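Side-chain contacts in isomaltodextranase (Arthrobacter globiformis, PDB 5AWO), which hydrolyses alpha-1,6-glucosidic linkages in dextran-like polysaccharides, releasing successive isomaltose units from the non-reducing ends of the chains: residues 364-367 / 368-371; 331-334 / 335-339. All blocks are in the same frame, centred on the assembly; numbering follows the deposited sequence.

Contact 1. Residues 364-367 / 368-371; sequences VLQL and NADG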
ATOM      1  N   VAL A 364       2.268  11.917 -15.000  1.00 15.65           N
ATOM      2  CA  VAL A 364       2.619  11.418 -13.670  1.00 15.02           C
ATOM      3  C   VAL A 364       1.454  10.601 -13.125  1.00 14.80           C
ATOM      4  O   VAL A 364       1.651   9.486 -12.641  1.00 14.80           O
ATOM      5  CB  VAL A 364       3.042  12.578 -12.748  1.00 14.50           C
ATOM      6  CG1 VAL A 364       3.218  12.098 -11.318  1.00 14.84           C
ATOM      7  CG2 VAL A 364       4.345  13.216 -13.239  1.00 14.95           C
ATOM      8  N   LEU A 365       0.240  11.122 -13.265  1.00 14.83           N
ATOM      9  CA  LEU A 365      -0.943  10.367 -12.836  1.00 14.76           C
ATOM     10  C   LEU A 365      -1.057   9.036 -13.576  1.00 14.47           C
ATOM     11  O   LEU A 365      -1.512   8.036 -12.988  1.00 15.15           O
ATOM     12  CB  LEU A 365      -2.233  11.163 -12.984  1.00 15.31           C
ATOM     13  CG  LEU A 365      -2.374  12.350 -12.013  1.00 15.73           C
ATOM     14  CD1 LEU A 365      -3.588  13.189 -12.397  1.00 16.84           C
ATOM     15  CD2 LEU A 365      -2.438  11.890 -10.569  1.00 16.55           C
ATOM     16  N   GLN A 366      -0.678   9.014 -14.848  1.00 14.79           N
ATOM     17  CA  GLN A 366      -0.830   7.797 -15.616  1.00 15.83           C
ATOM     18  C   GLN A 366      -0.040   6.668 -14.985  1.00 16.22           C
ATOM     19  O   GLN A 366      -0.467   5.517 -15.053  1.00 16.46           O
ATOM     20  CB  GLN A 366      -0.426   8.014 -17.067  1.00 16.72           C
ATOM     21  CG  GLN A 366      -0.880   6.890 -17.984  1.00 18.42           C
ATOM     22  CD  GLN A 366      -2.382   6.846 -18.127  1.00 19.84           C
ATOM     23  OE1 GLN A 366      -3.006   7.868 -18.376  1.00 23.38           O
ATOM     24  NE2 GLN A 366      -2.978   5.663 -17.930  1.00 21.32           N
ATOM     25  N   LEU A 367       1.103   6.955 -14.350  1.00 15.41           N
ATOM     26  CA  LEU A 367       1.859   5.914 -13.644  1.00 14.95           C
ATOM     27  C   LEU A 367       1.007   5.279 -12.530  1.00 15.20           C
ATOM     28  O   LEU A 367       0.946   4.057 -12.364  1.00 15.21           O
ATOM     29  CB  LEU A 367       3.149   6.463 -13.048  1.00 14.70           C
ATOM     30  CG  LEU A 367       4.251   6.848 -14.031  1.00 15.30           C
ATOM     31  CD1 LEU A 367       5.396   7.561 -13.327  1.00 15.23           C
ATOM     32  CD2 LEU A 367       4.796   5.650 -14.797  1.00 15.88           C
ATOM     33  N   ASN A 368       0.327   6.127 -11.782  1.00 14.43           N
ATOM     34  CA  ASN A 368      -0.609   5.651 -10.761  1.00 15.51           C
ATOM     35  C   ASN A 368      -1.776   4.858 -11.341  1.00 16.48           C
ATOM     36  O   ASN A 368      -2.089   3.772 -10.853  1.00 16.33           O
ATOM     37  CB  ASN A 368      -1.070   6.803  -9.859  1.00 15.04           C
ATOM     38  CG  ASN A 368      -2.313   6.453  -9.049  1.00 15.52           C
ATOM     39  OD1 ASN A 368      -3.412   6.536  -9.560  1.00 16.67           O
ATOM     40  ND2 ASN A 368      -2.147   6.088  -7.780  1.00 14.85           N
ATOM     41  N   ALA A 369      -2.380   5.366 -12.415  1.00 16.05           N
ATOM     42  CA  ALA A 369      -3.483   4.645 -13.070  1.00 16.95           C
ATOM     43  C   ALA A 369      -3.038   3.291 -13.570  1.00 16.57           C
ATOM     44  O   ALA A 369      -3.812   2.302 -13.466  1.00 18.17           O
ATOM     45  CB  ALA A 369      -4.055   5.437 -14.240  1.00 16.66           C
ATOM     46  N   ASP A 370      -1.828   3.229 -14.122  1.00 16.25           N
ATOM     47  CA  ASP A 370      -1.315   1.963 -14.688  1.00 16.56           C
ATOM     48  C   ASP A 370      -0.865   0.978 -13.598  1.00 17.07           C
ATOM     49  O   ASP A 370      -0.583  -0.198 -13.883  1.00 17.90           O
ATOM     50  CB  ASP A 370      -0.196   2.204 -15.712  1.00 17.18           C
ATOM     51  CG  ASP A 370      -0.671   2.968 -16.972  1.00 17.28           C
ATOM     52  OD1 ASP A 370      -1.904   3.102 -17.167  1.00 19.02           O
ATOM     53  OD2 ASP A 370       0.208   3.458 -17.716  1.00 20.50           O
ATOM     54  N   GLY A 371      -0.781   1.419 -12.349  1.00 16.69           N
ATOM     55  CA  GLY A 371      -0.461   0.530 -11.217  1.00 17.11           C
ATOM     56  C   GLY A 371       1.012   0.401 -10.905  1.00 15.79           C
ATOM     57  O   GLY A 371       1.502  -0.673 -10.558  1.00 16.57           O
TER
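Gln366 and Asp370, one turn apart on helix 362-370, are joined twice, once through their side chains and once through the backbone. The side-chain amide gives an N-H to the carboxylate, Gln366 NE2 to Asp370 OD1 at 2.9 Å with an N-H...O angle of 162°. The oxygen lies almost in the plane of the amide, whereas the amide nitrogen comes in from above the carboxylate plane, the two flat groups being turned 47° from each other. The glutamine chain, bent at chi2, runs forward along the helix toward Asp370, and its methylene CG lies 3.6 Å from Asp370 OD2. That second carboxylate oxygen is in a salt bridge with Arg464 of strand 460-466, so each carboxylate oxygen has its own partner, and the positive charge would be expected to stabilise the anionic form. The backbone adds a bond from Asp370 N to Gln366 O, 2.8 Å long. Gln366 and Ala369 belong to the solvent side of the turn, where a long polar chain and a small methyl both fit easily.

The other flank is tightly packed. Val364, Leu365 and Leu367 are buried, as suits their branched apolar chains, with Leu367 set against Ile462 and Leu365 against Tyr75. Asn368 marks the border: its OD1 accepts from Arg39 and its ND2 donates to Gly37 O, using both ends of the amide. Gly371 N bonds to Asn368 O at 3.1 Å and, weakly, to Leu367 O at 3.2 Å. The glycine then turns out of the helix with a positive phi of 90°, a conformation easily adopted without a beta carbon, and so forms the Schellman motif that ends this amphipathic helix.

Contact 2. Residues 331-334 / 335-339; sequences TMMN and LMVAA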
ATOM      1  N   THR A 331       8.739  16.992  -5.816  1.00 12.48           N
ATOM      2  CA  THR A 331       9.341  15.860  -5.101  1.00 12.62           C
ATOM      3  C   THR A 331       8.373  15.101  -4.200  1.00 12.45           C
ATOM      4  O   THR A 331       8.376  13.883  -4.193  1.00 12.39           O
ATOM      5  CB  THR A 331      10.590  16.332  -4.345  1.00 12.93           C
ATOM      6  OG1 THR A 331      11.580  16.714  -5.327  1.00 13.49           O
ATOM      7  CG2 THR A 331      11.133  15.247  -3.424  1.00 13.51           C
ATOM      8  N   MET A 332       7.564  15.835  -3.465  1.00 12.14           N
ATOM      9  CA  MET A 332       6.481  15.253  -2.667  1.00 12.32           C
ATOM     10  C   MET A 332       5.630  14.312  -3.530  1.00 12.40           C
ATOM     11  O   MET A 332       5.414  13.142  -3.189  1.00 12.32           O
ATOM     12  CB  MET A 332       5.635  16.405  -2.079  1.00 13.26           C
ATOM     13  CG  MET A 332       4.378  15.976  -1.353  1.00 13.72           C
ATOM     14  SD  MET A 332       3.231  17.339  -1.145  1.00 15.04           S
ATOM     15  CE  MET A 332       2.688  17.536  -2.811  1.00 14.81           C
ATOM     16  N   MET A 333       5.122  14.853  -4.641  1.00 12.33           N
ATOM     17  CA  MET A 333       4.223  14.080  -5.490  1.00 13.14           C
ATOM     18  C   MET A 333       4.966  12.896  -6.107  1.00 12.96           C
ATOM     19  O   MET A 333       4.480  11.762  -6.110  1.00 13.06           O
ATOM     20  CB  MET A 333       3.664  14.976  -6.580  1.00 13.89           C
ATOM     21  CG  MET A 333       2.688  14.306  -7.527  1.00 14.72           C
ATOM     22  SD  MET A 333       1.170  13.830  -6.657  1.00 15.86           S
ATOM     23  CE  MET A 333       0.191  13.161  -8.009  1.00 14.77           C
ATOM     24  N   ASN A 334       6.191  13.125  -6.572  1.00 12.53           N
ATOM     25  CA  ASN A 334       6.954  12.069  -7.224  1.00 12.95           C
ATOM     26  C   ASN A 334       7.253  10.894  -6.281  1.00 12.97           C
ATOM     27  O   ASN A 334       7.252   9.717  -6.701  1.00 13.55           O
ATOM     28  CB  ASN A 334       8.274  12.620  -7.775  1.00 13.06           C
ATOM     29  CG  ASN A 334       8.110  13.486  -9.008  1.00 13.75           C
ATOM     30  OD1 ASN A 334       7.077  13.447  -9.689  1.00 14.53           O
ATOM     31  ND2 ASN A 334       9.136  14.294  -9.300  1.00 13.42           N
ATOM     32  N   LEU A 335       7.498  11.174  -5.008  1.00 12.53           N
ATOM     33  CA  LEU A 335       7.741  10.100  -4.055  1.00 12.09           C
ATOM     34  C   LEU A 335       6.499   9.246  -3.851  1.00 12.43           C
ATOM     35  O   LEU A 335       6.578   8.013  -3.830  1.00 12.46           O
ATOM     36  CB  LEU A 335       8.207  10.672  -2.700  1.00 13.04           C
ATOM     37  CG  LEU A 335       8.488   9.630  -1.609  1.00 13.14           C
ATOM     38  CD1 LEU A 335       9.590   8.646  -1.977  1.00 13.36           C
ATOM     39  CD2 LEU A 335       8.839  10.331  -0.271  1.00 13.00           C
ATOM     40  N   MET A 336       5.350   9.886  -3.680  1.00 12.41           N
ATOM     41  CA  MET A 336       4.106   9.133  -3.467  1.00 12.35           C
ATOM     42  C   MET A 336       3.824   8.246  -4.677  1.00 12.63           C
ATOM     43  O   MET A 336       3.469   7.064  -4.535  1.00 12.52           O
ATOM     44  CB  MET A 336       2.904  10.067  -3.207  1.00 12.32           C
ATOM     45  CG  MET A 336       3.055  11.027  -2.026  1.00 12.88           C
ATOM     46  SD  MET A 336       3.355  10.182  -0.462  1.00 13.38           S
ATOM     47  CE  MET A 336       3.449  11.625   0.591  1.00 13.47           C
ATOM     48  N   VAL A 337       3.982   8.815  -5.863  1.00 12.53           N
ATOM     49  CA  VAL A 337       3.724   8.047  -7.080  1.00 12.64           C
ATOM     50  C   VAL A 337       4.746   6.911  -7.241  1.00 13.05           C
ATOM     51  O   VAL A 337       4.391   5.749  -7.548  1.00 13.71           O
ATOM     52  CB  VAL A 337       3.693   8.957  -8.329  1.00 12.88           C
ATOM     53  CG1 VAL A 337       3.675   8.145  -9.621  1.00 13.82           C
ATOM     54  CG2 VAL A 337       2.523   9.892  -8.234  1.00 13.36           C
ATOM     55  N   ALA A 338       6.027   7.195  -7.035  1.00 12.80           N
ATOM     56  CA  ALA A 338       7.064   6.172  -7.160  1.00 13.35           C
ATOM     57  C   ALA A 338       6.760   4.967  -6.280  1.00 13.47           C
ATOM     58  O   ALA A 338       6.987   3.808  -6.675  1.00 14.13           O
ATOM     59  CB  ALA A 338       8.430   6.741  -6.826  1.00 13.80           C
ATOM     60  N   ALA A 339       6.254   5.216  -5.075  1.00 12.91           N
ATOM     61  CA  ALA A 339       6.052   4.158  -4.117  1.00 13.58           C
ATOM     62  C   ALA A 339       4.696   3.451  -4.246  1.00 13.35           C
ATOM     63  O   ALA A 339       4.436   2.459  -3.539  1.00 14.64           O
ATOM     64  CB  ALA A 339       6.214   4.720  -2.712  1.00 13.83           C
TER
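Helix 326-339 leads through a short loop into strand 343-345, one of the eight parallel strands of the TIM barrel, and residues 331-339 form its buried last turns. Here Met333 and Val337 meet across one turn: the methionine methyl CE lies 4.0 Å from Val337 CG2, the two chains crossing at a slant. Met333 leaves the backbone with CG anti to N (chi1 -179°) and then bends at chi2, which carries its flexible thioether end along the helix to the valine. The same Val337 CG2 rests 3.4 Å from Met333 O, the carbonyl that also accepts from Val337 N at 3.0 Å. Leu343 of the strand touches Met333, Met336 and Val337, whose apolar chains suit a surface facing the barrel.

Round the helix, Met336 CG packs 3.4 Å from Met332 O, while Leu335 reaches Phe296 and Phe299 of helix 295-302. Polar residues appear where the neighbouring beta domain offers partners. Asn334 OD1 accepts from Trp440 NE1 and its ND2 bonds to Ser460 OG, so both ends of this buried amide are satisfied; Thr331 OG1 also bonds to Ser460 OG and to His458 O. Ala338, with its small methyl, fits against Ala408, and its N donates to Asn334 O at 2.8 Å. The helix thus links parallel strands 312-314 and 343-345 in a beta-alpha-beta crossover of the TIM barrel, with another face against the beta domain.

In the fold
Contact 2 comes first along the chain, on helix 326-339; strand 343-345 follows, and contact 1 lies on helix 362-370 beyond it. Their centres are about 11 Å apart and the two helices touch directly. Val337 makes two of the three contacts, its CG1 lying 3.9 Å from Leu367 CB and its CG2 3.9 Å from Val364 CG1, while Leu365 CD2 meets Met333 CE at the same distance. Both helices also pack against the antiparallel sheet that contains strands 405-410 and 460-466. Together they join the TIM barrel to the antiparallel beta domain that follows it in this GH27 enzyme, away from the two aspartates that probably serve as nucleophile and proton donor.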